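Local coordinates for protein glutaredoxin 1 (Francisella tularensis subsp. tularensis, PDB 3MSZ) that probably reduces protein disulfides as a small glutaredoxin of the thioredoxin fold, and binds glutathione, at residues V18-W23 / T76-N81; Q22-E25 / A30-E33; G53-P58 / Q64-D69. All coordinates share one frame; numbering follows the deposited sequence.

Contact 1. Residues V18-W23 / T76-N81; sequences VWAKQW and TELKAN. With GSH (glutathione), chain D.
Leu78 and Lys79 of helix 75-80 meet Trp23 and Ala20 of helix 15-26, a helix-to-helix contact on one side of the thioredoxin-fold sheet. The two short axes run in the same general direction, crossing at 27° and 10.5 Å apart, a distance filled chiefly by Trp23 and Leu78. Thr76 and Glu77, at the start of the second segment, do not reach helix 15-26; they belong to the glutathione pocket, with Gly74 and Phe75 among its other residues, and the Glu77 carboxylate is also hydrogen-bonded to the backbone N of Gly74. Leu78 carries the apolar part. With CG anti to the backbone N (chi1 -180°), it extends toward helix 15-26: CD1 lies on the six-membered ring, 4.0 Å from Trp23 CE3, while CD2 fits between Ala20 CB (4.2 Å) and Trp23 CB (4.1 Å). Its CG stands over one face of the indole, toward the rim. Ile65 of strand 64-67 touches both Leu78 and Ala20. Lys79 bends along its chain to the pyrrole part, CD 3.9 Å from Trp23 CD1 and NZ arriving obliquely, 3.8 Å from Trp23 NE1. At the helix end, Glu77 O accepts hydrogen bonds from Asn81 N and, from the opposite face of its plane, from Asn81 ND2 (2.7 Å).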
ATOM      1  N   VAL A  18      -8.685  -2.697   3.923  1.00 20.95           N
ATOM      2  CA  VAL A  18      -9.999  -2.323   3.349  1.00 20.15           C
ATOM      3  C   VAL A  18     -10.160  -0.785   3.425  1.00 22.18           C
ATOM      4  O   VAL A  18     -10.645  -0.177   2.481  1.00 19.81           O
ATOM      5  CB  VAL A  18     -11.179  -3.107   4.042  1.00 25.22           C
ATOM      6  CG1 VAL A  18     -12.592  -2.509   3.702  1.00 20.91           C
ATOM      7  CG2 VAL A  18     -11.134  -4.556   3.633  1.00 30.24           C
ATOM      8  N   TRP A  19      -9.727  -0.154   4.533  1.00 18.14           N
ATOM      9  CA  TRP A  19      -9.830   1.310   4.618  1.00 21.84           C
ATOM     10  C   TRP A  19      -9.019   1.978   3.512  1.00 22.35           C
ATOM     11  O   TRP A  19      -9.415   2.999   2.977  1.00 19.92           O
ATOM     12  CB  TRP A  19      -9.381   1.868   5.974  1.00 20.40           C
ATOM     13  CG  TRP A  19     -10.064   1.236   7.145  1.00 23.07           C
ATOM     14  CD1 TRP A  19      -9.506   0.959   8.365  1.00 23.02           C
ATOM     15  CD2 TRP A  19     -11.418   0.762   7.202  1.00 19.99           C
ATOM     16  NE1 TRP A  19     -10.438   0.345   9.183  1.00 22.05           N
ATOM     17  CE2 TRP A  19     -11.625   0.240   8.499  1.00 25.88           C
ATOM     18  CE3 TRP A  19     -12.497   0.771   6.300  1.00 18.73           C
ATOM     19  CZ2 TRP A  19     -12.856  -0.303   8.906  1.00 29.39           C
ATOM     20  CZ3 TRP A  19     -13.719   0.233   6.714  1.00 23.83           C
ATOM     21  CH2 TRP A  19     -13.875  -0.307   7.995  1.00 24.12           C
ATOM     22  N   ALA A  20      -7.878   1.410   3.186  1.00 15.97           N
ATOM     23  CA  ALA A  20      -7.032   2.004   2.161  1.00 20.61           C
ATOM     24  C   ALA A  20      -7.687   1.909   0.802  1.00 22.66           C
ATOM     25  O   ALA A  20      -7.720   2.892   0.027  1.00 21.95           O
ATOM     26  CB  ALA A  20      -5.620   1.292   2.142  1.00 20.51           C
ATOM     27  N   LYS A  21      -8.163   0.712   0.469  1.00 24.76           N
ATOM     28  CA  LYS A  21      -8.858   0.486  -0.822  1.00 25.90           C
ATOM     29  C   LYS A  21     -10.103   1.356  -0.932  1.00 25.86           C
ATOM     30  O   LYS A  21     -10.362   1.968  -1.966  1.00 28.60           O
ATOM     31  CB  LYS A  21      -9.235  -0.985  -0.977  1.00 26.95           C
ATOM     32  CG  LYS A  21      -8.019  -1.887  -1.157  1.00 28.05           C
ATOM     33  CD  LYS A  21      -8.408  -3.340  -1.417  1.00 29.25           C
ATOM     34  CE  LYS A  21      -8.660  -4.071  -0.102  1.00 33.43           C
ATOM     35  NZ  LYS A  21      -9.012  -5.512  -0.318  1.00 38.02           N
ATOM     36  N   GLN A  22     -10.881   1.386   0.143  1.00 23.11           N
ATOM     37  CA  GLN A  22     -12.080   2.209   0.187  1.00 22.22           C
ATOM     38  C   GLN A  22     -11.770   3.673  -0.095  1.00 23.74           C
ATOM     39  O   GLN A  22     -12.538   4.360  -0.776  1.00 22.45           O
ATOM     40  CB  GLN A  22     -12.712   2.102   1.568  1.00 21.14           C
ATOM     41  CG  GLN A  22     -13.915   2.973   1.726  1.00 26.38           C
ATOM     42  CD  GLN A  22     -14.544   2.824   3.119  1.00 30.66           C
ATOM     43  OE1 GLN A  22     -15.586   2.195   3.278  1.00 34.37           O
ATOM     44  NE2 GLN A  22     -13.895   3.394   4.121  1.00 21.39           N
ATOM     45  N   TRP A  23     -10.641   4.155   0.422  1.00 20.62           N
ATOM     46  CA  TRP A  23     -10.251   5.535   0.158  1.00 25.74           C
ATOM     47  C   TRP A  23     -10.031   5.779  -1.345  1.00 24.79           C
ATOM     48  O   TRP A  23     -10.487   6.783  -1.910  1.00 22.54           O
ATOM     49  CB  TRP A  23      -8.989   5.922   0.947  1.00 28.52           C
ATOM     50  CG  TRP A  23      -8.669   7.398   0.838  1.00 31.54           C
ATOM     51  CD1 TRP A  23      -9.168   8.411   1.632  1.00 37.24           C
ATOM     52  CD2 TRP A  23      -7.831   8.037  -0.141  1.00 27.98           C
ATOM     53  NE1 TRP A  23      -8.675   9.627   1.211  1.00 38.29           N
ATOM     54  CE2 TRP A  23      -7.847   9.432   0.134  1.00 35.18           C
ATOM     55  CE3 TRP A  23      -7.068   7.573  -1.216  1.00 25.12           C
ATOM     56  CZ2 TRP A  23      -7.111  10.369  -0.626  1.00 31.15           C
ATOM     57  CZ3 TRP A  23      -6.335   8.516  -1.982  1.00 36.45           C
ATOM     58  CH2 TRP A  23      -6.375   9.896  -1.680  1.00 34.15           C
ATOM     59  N   THR A  76      -2.247   5.249   7.718  1.00 27.62           N
ATOM     60  CA  THR A  76      -1.909   6.520   8.340  1.00 28.26           C
ATOM     61  C   THR A  76      -1.201   7.431   7.372  1.00 30.98           C
ATOM     62  O   THR A  76      -1.552   8.603   7.255  1.00 32.38           O
ATOM     63  CB  THR A  76      -1.033   6.308   9.574  1.00 34.42           C
ATOM     64  OG1 THR A  76      -1.822   5.650  10.569  1.00 39.39           O
ATOM     65  CG2 THR A  76      -0.492   7.652  10.129  1.00 34.19           C
ATOM     66  N   GLU A  77      -0.213   6.900   6.651  1.00 28.86           N
ATOM     67  CA  GLU A  77       0.513   7.742   5.716  1.00 25.93           C
ATOM     68  C   GLU A  77      -0.360   8.164   4.556  1.00 30.03           C
ATOM     69  O   GLU A  77      -0.232   9.289   4.061  1.00 28.77           O
ATOM     70  CB  GLU A  77       1.787   7.089   5.197  1.00 22.31           C
ATOM     71  CG  GLU A  77       2.891   6.983   6.226  1.00 25.20           C
ATOM     72  CD  GLU A  77       2.757   5.727   7.111  1.00 38.95           C
ATOM     73  OE1 GLU A  77       1.820   4.912   6.896  1.00 36.25           O
ATOM     74  OE2 GLU A  77       3.600   5.551   8.018  1.00 42.99           O
ATOM     75  N   LEU A  78      -1.232   7.267   4.103  1.00 27.64           N
ATOM     76  CA  LEU A  78      -2.132   7.602   3.004  1.00 25.48           C
ATOM     77  C   LEU A  78      -2.964   8.819   3.396  1.00 30.54           C
ATOM     78  O   LEU A  78      -3.045   9.800   2.662  1.00 36.30           O
ATOM     79  CB  LEU A  78      -3.051   6.423   2.685  1.00 24.45           C
ATOM     80  CG  LEU A  78      -4.064   6.597   1.550  1.00 25.62           C
ATOM     81  CD1 LEU A  78      -3.356   6.864   0.226  1.00 25.38           C
ATOM     82  CD2 LEU A  78      -4.955   5.352   1.451  1.00 24.75           C
ATOM     83  N   LYS A  79      -3.581   8.753   4.558  1.00 29.65           N
ATOM     84  CA  LYS A  79      -4.446   9.846   4.990  1.00 35.12           C
ATOM     85  C   LYS A  79      -3.657  11.135   5.190  1.00 38.98           C
ATOM     86  O   LYS A  79      -4.140  12.223   4.840  1.00 39.29           O
ATOM     87  CB  LYS A  79      -5.190   9.467   6.260  1.00 35.68           C
ATOM     88  CG  LYS A  79      -6.231   8.396   6.020  1.00 37.97           C
ATOM     89  CD  LYS A  79      -7.225   8.837   4.938  1.00 45.42           C
ATOM     90  CE  LYS A  79      -8.476   9.488   5.572  1.00 51.77           C
ATOM     91  NZ  LYS A  79      -8.914  10.708   4.832  1.00 59.35           N
ATOM     92  N   ALA A  80      -2.449  11.014   5.752  1.00 35.07           N
ATOM     93  CA  ALA A  80      -1.581  12.182   5.935  1.00 36.78           C
ATOM     94  C   ALA A  80      -1.337  12.897   4.618  1.00 37.66           C
ATOM     95  O   ALA A  80      -1.174  14.105   4.592  1.00 45.56           O
ATOM     96  CB  ALA A  80      -0.255  11.794   6.559  1.00 33.71           C
ATOM     97  N   ASN A  81      -1.303  12.144   3.524  1.00 32.53           N
ATOM     98  CA  ASN A  81      -1.068  12.732   2.213  1.00 36.85           C
ATOM     99  C   ASN A  81      -2.303  12.839   1.326  1.00 36.32           C
ATOM    100  O   ASN A  81      -2.166  13.017   0.110  1.00 36.41           O
ATOM    101  CB  ASN A  81      -0.009  11.924   1.477  1.00 40.00           C
ATOM    102  CG  ASN A  81       1.321  11.972   2.170  1.00 42.47           C
ATOM    103  OD1 ASN A  81       2.095  12.913   1.985  1.00 42.79           O
ATOM    104  ND2 ASN A  81       1.603  10.963   2.980  1.00 36.19           N
TER
HETATM  105  N1  GSH D  92       2.177   3.248  14.208  1.00 58.88           N
HETATM  106  CA1 GSH D  92       1.464   2.610  13.114  1.00 56.34           C
HETATM  107  C1  GSH D  92       1.939   1.208  12.802  1.00 60.66           C
HETATM  108  O11 GSH D  92       3.154   0.976  12.585  1.00 61.79           O
HETATM  109  O12 GSH D  92       1.106   0.255  12.741  1.00 53.72           O
HETATM  110  CB1 GSH D  92      -0.020   2.457  13.412  1.00 43.90           C
HETATM  111  CG1 GSH D  92      -0.495   1.914  12.064  1.00 28.35           C
HETATM  112  CD1 GSH D  92      -1.964   1.847  11.944  1.00 36.84           C
HETATM  113  OE1 GSH D  92      -2.761   2.953  12.327  1.00 33.82           O
HETATM  114  N2  GSH D  92      -2.348   0.686  11.431  1.00 39.34           N
HETATM  115  CA2 GSH D  92      -1.535   0.147  10.370  1.00 37.86           C
HETATM  116  C2  GSH D  92      -1.561   1.024   9.166  1.00 36.46           C
HETATM  117  O2  GSH D  92      -1.463   0.455   7.863  1.00 28.35           O
HETATM  118  CB2 GSH D  92      -2.074  -1.212   9.986  1.00 50.59           C
HETATM  119  SG2 GSH D  92      -1.172  -2.535  10.826  1.00 60.55           S
HETATM  120  N3  GSH D  92      -1.696   2.345   9.418  1.00 35.13           N
HETATM  121  CA3 GSH D  92      -0.703   3.270   8.934  1.00 40.86           C
HETATM  122  C3  GSH D  92       0.736   2.853   9.250  1.00 56.09           C
HETATM  123  O31 GSH D  92       1.044   1.990  10.107  1.00 72.50           O
HETATM  124  O32 GSH D  92       1.696   3.361   8.655  1.00 47.86           O

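Contact 2. Residues Q22-E25 / A30-E33; sequences QWFE and AFDE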
ATOM      1  N   GLN A  22     -10.881   1.386   0.143  1.00 23.11           N
ATOM      2  CA  GLN A  22     -12.080   2.209   0.187  1.00 22.22           C
ATOM      3  C   GLN A  22     -11.770   3.673  -0.095  1.00 23.74           C
ATOM      4  O   GLN A  22     -12.538   4.360  -0.776  1.00 22.45           O
ATOM      5  CB  GLN A  22     -12.712   2.102   1.568  1.00 21.14           C
ATOM      6  CG  GLN A  22     -13.915   2.973   1.726  1.00 26.38           C
ATOM      7  CD  GLN A  22     -14.544   2.824   3.119  1.00 30.66           C
ATOM      8  OE1 GLN A  22     -15.586   2.195   3.278  1.00 34.37           O
ATOM      9  NE2 GLN A  22     -13.895   3.394   4.121  1.00 21.39           N
ATOM     10  N   TRP A  23     -10.641   4.155   0.422  1.00 20.62           N
ATOM     11  CA  TRP A  23     -10.251   5.535   0.158  1.00 25.74           C
ATOM     12  C   TRP A  23     -10.031   5.779  -1.345  1.00 24.79           C
ATOM     13  O   TRP A  23     -10.487   6.783  -1.910  1.00 22.54           O
ATOM     14  CB  TRP A  23      -8.989   5.922   0.947  1.00 28.52           C
ATOM     15  CG  TRP A  23      -8.669   7.398   0.838  1.00 31.54           C
ATOM     16  CD1 TRP A  23      -9.168   8.411   1.632  1.00 37.24           C
ATOM     17  CD2 TRP A  23      -7.831   8.037  -0.141  1.00 27.98           C
ATOM     18  NE1 TRP A  23      -8.675   9.627   1.211  1.00 38.29           N
ATOM     19  CE2 TRP A  23      -7.847   9.432   0.134  1.00 35.18           C
ATOM     20  CE3 TRP A  23      -7.068   7.573  -1.216  1.00 25.12           C
ATOM     21  CZ2 TRP A  23      -7.111  10.369  -0.626  1.00 31.15           C
ATOM     22  CZ3 TRP A  23      -6.335   8.516  -1.982  1.00 36.45           C
ATOM     23  CH2 TRP A  23      -6.375   9.896  -1.680  1.00 34.15           C
ATOM     24  N   PHE A  24      -9.297   4.881  -1.986  1.00 24.21           N
ATOM     25  CA  PHE A  24      -9.045   5.010  -3.418  1.00 29.58           C
ATOM     26  C   PHE A  24     -10.352   4.927  -4.202  1.00 29.24           C
ATOM     27  O   PHE A  24     -10.592   5.735  -5.105  1.00 26.26           O
ATOM     28  CB  PHE A  24      -8.036   3.955  -3.887  1.00 28.23           C
ATOM     29  CG  PHE A  24      -6.621   4.267  -3.458  1.00 27.12           C
ATOM     30  CD1 PHE A  24      -5.947   5.361  -4.003  1.00 28.46           C
ATOM     31  CD2 PHE A  24      -5.981   3.498  -2.504  1.00 29.81           C
ATOM     32  CE1 PHE A  24      -4.647   5.689  -3.599  1.00 31.16           C
ATOM     33  CE2 PHE A  24      -4.672   3.800  -2.107  1.00 31.04           C
ATOM     34  CZ  PHE A  24      -4.011   4.909  -2.655  1.00 27.43           C
ATOM     35  N   GLU A  25     -11.187   3.954  -3.837  1.00 24.33           N
ATOM     36  CA  GLU A  25     -12.498   3.776  -4.469  1.00 30.70           C
ATOM     37  C   GLU A  25     -13.425   4.985  -4.296  1.00 29.07           C
ATOM     38  O   GLU A  25     -14.127   5.348  -5.226  1.00 26.16           O
ATOM     39  CB  GLU A  25     -13.180   2.491  -3.969  1.00 34.95           C
ATOM     40  CG  GLU A  25     -12.513   1.230  -4.541  1.00 49.10           C
ATOM     41  CD  GLU A  25     -12.752  -0.044  -3.728  1.00 61.76           C
ATOM     42  OE1 GLU A  25     -13.103   0.032  -2.525  1.00 61.40           O
ATOM     43  OE2 GLU A  25     -12.566  -1.136  -4.306  1.00 67.40           O
ATOM     44  N   ALA A  30      -8.250   4.059  -9.579  1.00 30.53           N
ATOM     45  CA  ALA A  30      -8.015   2.633  -9.799  1.00 37.28           C
ATOM     46  C   ALA A  30      -6.699   2.209  -9.171  1.00 30.07           C
ATOM     47  O   ALA A  30      -5.809   3.013  -8.991  1.00 32.37           O
ATOM     48  CB  ALA A  30      -8.004   2.310 -11.298  1.00 40.11           C
ATOM     49  N   PHE A  31      -6.576   0.935  -8.838  1.00 33.34           N
ATOM     50  CA  PHE A  31      -5.356   0.447  -8.207  1.00 32.81           C
ATOM     51  C   PHE A  31      -5.226  -1.029  -8.527  1.00 32.52           C
ATOM     52  O   PHE A  31      -6.225  -1.692  -8.839  1.00 30.85           O
ATOM     53  CB  PHE A  31      -5.397   0.647  -6.683  1.00 29.92           C
ATOM     54  CG  PHE A  31      -6.587  -0.012  -6.004  1.00 30.60           C
ATOM     55  CD1 PHE A  31      -7.762   0.705  -5.762  1.00 31.69           C
ATOM     56  CD2 PHE A  31      -6.541  -1.355  -5.635  1.00 25.80           C
ATOM     57  CE1 PHE A  31      -8.861   0.092  -5.144  1.00 31.41           C
ATOM     58  CE2 PHE A  31      -7.647  -1.984  -5.018  1.00 23.88           C
ATOM     59  CZ  PHE A  31      -8.798  -1.261  -4.768  1.00 31.22           C
ATOM     60  N   ASP A  32      -3.992  -1.518  -8.465  1.00 25.49           N
ATOM     61  CA  ASP A  32      -3.699  -2.936  -8.567  1.00 37.29           C
ATOM     62  C   ASP A  32      -3.385  -3.484  -7.177  1.00 34.75           C
ATOM     63  O   ASP A  32      -2.490  -2.984  -6.462  1.00 31.53           O
ATOM     64  CB  ASP A  32      -2.507  -3.189  -9.498  1.00 51.21           C
ATOM     65  CG  ASP A  32      -2.208  -4.678  -9.666  1.00 66.61           C
ATOM     66  OD1 ASP A  32      -3.074  -5.405 -10.213  1.00 70.54           O
ATOM     67  OD2 ASP A  32      -1.115  -5.125  -9.243  1.00 72.88           O
ATOM     68  N   GLU A  33      -4.128  -4.514  -6.798  1.00 30.95           N
ATOM     69  CA  GLU A  33      -3.969  -5.115  -5.491  1.00 26.91           C
ATOM     70  C   GLU A  33      -3.212  -6.431  -5.630  1.00 26.49           C
ATOM     71  O   GLU A  33      -3.546  -7.275  -6.475  1.00 28.30           O
ATOM     72  CB  GLU A  33      -5.340  -5.369  -4.838  1.00 26.14           C
ATOM     73  CG  GLU A  33      -5.247  -5.933  -3.404  1.00 30.36           C
ATOM     74  CD  GLU A  33      -6.628  -6.276  -2.800  1.00 37.77           C
ATOM     75  OE1 GLU A  33      -7.581  -6.417  -3.581  1.00 42.39           O
ATOM     76  OE2 GLU A  33      -6.770  -6.424  -1.551  1.00 35.45           O
TER
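Phe31 turns one side of its ring, CD1, CE1 and CZ, to the helix, where it meets two neighbours of unlike character, Phe24 on the buried side and Glu25 on the exposed one. On the tight side the touching group of Phe24 is its methylene: CB sits 3.8 Å from Phe31 CD1. With CG anti to the carbonyl carbon (chi1 -74°), the Phe24 ring goes on into the core, where Trp23 CE3 lies over one of its faces, 3.7 Å above the plane. Val6 and Ile8 of strand 6-10 touch both phenylalanines, so the two side chains are packed onto the same inner strand. This places the contact inside the beta-alpha-beta unit formed by strand 6-10, helix 15-26 and strand 32-35, just where the chain returns from the helix to the sheet. Phe31 swings toward the helix with CG between its backbone N and carbonyl carbon (chi1 57°). The outer side is looser. Glu25 reaches the rim of the ring rather than a face: its CG is in the ring plane, 3.9 Å from Phe31 CE1, and OE2 lies near that plane, 3.8 Å from Phe31 CZ. The Glu25 carboxylate is turned 53° from the ring, a van der Waals approach at the solvent-exposed margin.

Contact 3. Residues G53-P58 / Q64-D69; sequences GKVIFP and QIFIDD
Val55 and Phe66 centre a mainly apolar contact, made by side chains and one loop carbonyl, between an irregular loop and a sheet strand of the thioredoxin fold. The 53-58 segment lies in the loop after helix 39-50, whereas strand 64-67 is an inner strand of the mixed sheet, flanked by strands 6-10 and 70-73. The backbones stay well apart: the nearest CA atoms, those of Lys54 and Asp69, are 7.8 Å from each other, and those of Val55 and Phe66 8.9 Å, too far for sheet pairing. Phe66 does most of the work. Its ring, with CG anti to the carbonyl carbon (chi1 -58°), points toward the loop and presents its rim. Val55 CG1 touches that rim 4.0 Å from Phe66 CZ, and the backbone O of Lys54 lies in the ring plane, 3.9 Å from Phe66 CE1, where the slightly positive ring hydrogens would probably suit a carbonyl oxygen. Met49 of helix 39-50 and His71 of strand 70-73 touch both Val55 and Phe66, so helix, loop and sheet converge here.

The two ends of the contact are looser. At one, Asp69 binds glutathione in a structure of this protein, but the glutathione modelled here does not contact it; its OD1 is in a salt bridge with Lys5, and Lys54 NZ stays 6.7 Å from Asp69 OD1, too far for a direct ion pair. At the other, Phe57 lies about 5 Å from the bound glutathione, measured from its side chain, and its ring also meets that of His71. Phe57 reaches the start of the strand, its ring plane 74° from the side-chain amide of Gln64. The ring meets the end of that amide through its outermost carbon, Phe57 CZ.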
ATOM      1  N   GLY A  53      15.557  -1.150  -1.911  1.00 21.81           N
ATOM      2  CA  GLY A  53      15.790   0.255  -2.171  1.00 20.43           C
ATOM      3  C   GLY A  53      14.499   1.038  -2.427  1.00 25.54           C
ATOM      4  O   GLY A  53      14.556   2.243  -2.610  1.00 29.51           O
ATOM      5  N   LYS A  54      13.339   0.386  -2.433  1.00 25.84           N
ATOM      6  CA  LYS A  54      12.096   1.066  -2.855  1.00 30.69           C
ATOM      7  C   LYS A  54      11.207   1.560  -1.704  1.00 29.99           C
ATOM      8  O   LYS A  54      10.236   2.275  -1.930  1.00 31.49           O
ATOM      9  CB  LYS A  54      11.243   0.173  -3.781  1.00 40.25           C
ATOM     10  CG  LYS A  54      11.970  -0.421  -4.988  1.00 46.07           C
ATOM     11  CD  LYS A  54      12.523   0.652  -5.921  1.00 53.94           C
ATOM     12  CE  LYS A  54      13.255   0.030  -7.124  1.00 62.75           C
ATOM     13  NZ  LYS A  54      12.972   0.753  -8.402  1.00 65.25           N
ATOM     14  N   VAL A  55      11.506   1.164  -0.475  1.00 25.58           N
ATOM     15  CA  VAL A  55      10.648   1.575   0.639  1.00 21.69           C
ATOM     16  C   VAL A  55      11.339   2.679   1.416  1.00 26.22           C
ATOM     17  O   VAL A  55      12.570   2.866   1.314  1.00 26.46           O
ATOM     18  CB  VAL A  55      10.236   0.390   1.569  1.00 22.83           C
ATOM     19  CG1 VAL A  55       9.375  -0.629   0.802  1.00 23.36           C
ATOM     20  CG2 VAL A  55      11.470  -0.275   2.241  1.00 22.60           C
ATOM     21  N   ILE A  56      10.561   3.447   2.163  1.00 24.09           N
ATOM     22  CA  ILE A  56      11.130   4.617   2.840  1.00 28.86           C
ATOM     23  C   ILE A  56      11.288   4.360   4.323  1.00 23.97           C
ATOM     24  O   ILE A  56      11.819   5.196   5.066  1.00 24.87           O
ATOM     25  CB  ILE A  56      10.281   5.881   2.577  1.00 33.67           C
ATOM     26  CG1 ILE A  56       8.834   5.676   3.068  1.00 29.16           C
ATOM     27  CG2 ILE A  56      10.281   6.171   1.088  1.00 38.01           C
ATOM     28  CD1 ILE A  56       7.911   6.883   2.847  1.00 30.06           C
ATOM     29  N   PHE A  57      10.791   3.199   4.744  1.00 19.62           N
ATOM     30  CA  PHE A  57      10.995   2.707   6.080  1.00 21.96           C
ATOM     31  C   PHE A  57      10.873   1.167   6.023  1.00 24.97           C
ATOM     32  O   PHE A  57      10.368   0.614   5.054  1.00 23.52           O
ATOM     33  CB  PHE A  57      10.017   3.361   7.080  1.00 23.47           C
ATOM     34  CG  PHE A  57       8.552   3.121   6.768  1.00 26.39           C
ATOM     35  CD1 PHE A  57       7.768   4.128   6.177  1.00 26.49           C
ATOM     36  CD2 PHE A  57       7.948   1.896   7.080  1.00 26.34           C
ATOM     37  CE1 PHE A  57       6.397   3.911   5.889  1.00 29.42           C
ATOM     38  CE2 PHE A  57       6.578   1.675   6.823  1.00 27.82           C
ATOM     39  CZ  PHE A  57       5.798   2.675   6.218  1.00 30.76           C
ATOM     40  N   PRO A  58      11.366   0.471   7.046  1.00 24.12           N
ATOM     41  CA  PRO A  58      11.341  -1.000   6.958  1.00 23.72           C
ATOM     42  C   PRO A  58       9.945  -1.490   7.226  1.00 23.53           C
ATOM     43  O   PRO A  58       9.396  -1.138   8.273  1.00 25.90           O
ATOM     44  CB  PRO A  58      12.312  -1.432   8.073  1.00 23.79           C
ATOM     45  CG  PRO A  58      12.243  -0.330   9.069  1.00 26.12           C
ATOM     46  CD  PRO A  58      12.003   0.956   8.283  1.00 25.76           C
ATOM     47  N   GLN A  64       0.615  -1.926   2.341  1.00 26.14           N
ATOM     48  CA  GLN A  64       1.702  -1.082   1.840  1.00 23.87           C
ATOM     49  C   GLN A  64       1.276  -0.528   0.487  1.00 24.03           C
ATOM     50  O   GLN A  64       0.939  -1.273  -0.447  1.00 22.85           O
ATOM     51  CB  GLN A  64       3.046  -1.837   1.723  1.00 18.58           C
ATOM     52  CG  GLN A  64       3.627  -2.307   3.091  1.00 22.03           C
ATOM     53  CD  GLN A  64       3.840  -1.176   4.113  1.00 22.84           C
ATOM     54  OE1 GLN A  64       3.734  -1.380   5.334  1.00 29.19           O
ATOM     55  NE2 GLN A  64       4.124   0.016   3.622  1.00 18.65           N
ATOM     56  N   ILE A  65       1.320   0.798   0.387  1.00 22.49           N
ATOM     57  CA  ILE A  65       0.822   1.504  -0.774  1.00 21.80           C
ATOM     58  C   ILE A  65       1.958   2.194  -1.537  1.00 27.38           C
ATOM     59  O   ILE A  65       2.782   2.905  -0.941  1.00 23.87           O
ATOM     60  CB  ILE A  65      -0.197   2.569  -0.316  1.00 25.51           C
ATOM     61  CG1 ILE A  65      -1.362   1.883   0.409  1.00 27.11           C
ATOM     62  CG2 ILE A  65      -0.665   3.422  -1.517  1.00 25.35           C
ATOM     63  CD1 ILE A  65      -2.140   2.800   1.315  1.00 29.84           C
ATOM     64  N   PHE A  66       2.026   1.950  -2.844  1.00 22.91           N
ATOM     65  CA  PHE A  66       2.969   2.659  -3.706  1.00 26.40           C
ATOM     66  C   PHE A  66       2.204   3.472  -4.752  1.00 30.04           C
ATOM     67  O   PHE A  66       1.227   3.004  -5.339  1.00 29.08           O
ATOM     68  CB  PHE A  66       3.924   1.692  -4.395  1.00 27.05           C
ATOM     69  CG  PHE A  66       4.729   0.852  -3.445  1.00 28.59           C
ATOM     70  CD1 PHE A  66       6.063   1.125  -3.209  1.00 28.43           C
ATOM     71  CD2 PHE A  66       4.144  -0.221  -2.783  1.00 30.00           C
ATOM     72  CE1 PHE A  66       6.820   0.331  -2.315  1.00 25.95           C
ATOM     73  CE2 PHE A  66       4.894  -1.019  -1.911  1.00 31.70           C
ATOM     74  CZ  PHE A  66       6.227  -0.737  -1.681  1.00 26.96           C
ATOM     75  N   ILE A  67       2.638   4.705  -4.962  1.00 32.10           N
ATOM     76  CA  ILE A  67       2.011   5.556  -5.957  1.00 36.42           C
ATOM     77  C   ILE A  67       3.089   6.086  -6.890  1.00 41.94           C
ATOM     78  O   ILE A  67       4.050   6.733  -6.441  1.00 34.95           O
ATOM     79  CB  ILE A  67       1.279   6.700  -5.301  1.00 35.82           C
ATOM     80  CG1 ILE A  67       0.226   6.132  -4.339  1.00 34.68           C
ATOM     81  CG2 ILE A  67       0.682   7.618  -6.369  1.00 42.90           C
ATOM     82  CD1 ILE A  67      -0.546   7.163  -3.563  1.00 37.82           C
ATOM     83  N   ASP A  68       2.913   5.796  -8.180  1.00 41.59           N
ATOM     84  CA  ASP A  68       3.921   6.069  -9.207  1.00 46.82           C
ATOM     85  C   ASP A  68       5.303   5.608  -8.730  1.00 49.35           C
ATOM     86  O   ASP A  68       6.295   6.324  -8.892  1.00 47.45           O
ATOM     87  CB  ASP A  68       3.931   7.558  -9.610  1.00 44.03           C
ATOM     88  CG  ASP A  68       2.609   8.001 -10.267  1.00 52.15           C
ATOM     89  OD1 ASP A  68       2.161   9.147 -10.012  1.00 54.35           O
ATOM     90  OD2 ASP A  68       2.008   7.197 -11.026  1.00 51.02           O
ATOM     91  N   ASP A  69       5.340   4.425  -8.119  1.00 46.85           N
ATOM     92  CA  ASP A  69       6.598   3.774  -7.736  1.00 51.90           C
ATOM     93  C   ASP A  69       7.247   4.360  -6.473  1.00 47.49           C
ATOM     94  O   ASP A  69       8.308   3.913  -6.031  1.00 50.13           O
ATOM     95  CB  ASP A  69       7.575   3.751  -8.925  1.00 60.56           C
ATOM     96  CG  ASP A  69       7.007   2.990 -10.133  1.00 70.83           C
ATOM     97  OD1 ASP A  69       6.506   1.848  -9.951  1.00 70.00           O
ATOM     98  OD2 ASP A  69       7.051   3.541 -11.261  1.00 74.59           O
TER

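How the contacts relate
From the N terminus, helix 15-26 opens contacts 1 and 2 together, sharing Gln22 and Trp23. Contact 2 closes first, after a short turn, joining the helix to the run into strand 32-35. Contact 3 opens only later, beyond helix 39-50, and closes on strand 64-67; contacts 2 and 3 are thus in series, on opposite sides of the chain's centre. Contact 1 closes last, on helix 75-80, and its long loop encloses contact 3. Contacts 1 and 2 are joined by the Lys21-Glu33 salt bridge and by Leu78 against Phe24. Phe24 CZ packs on Ile65 CG2 (3.8 Å), linking contacts 2 and 3, and Glu77 OE2 lies 3.9 Å from Phe57 CE1, linking contacts 1 and 3.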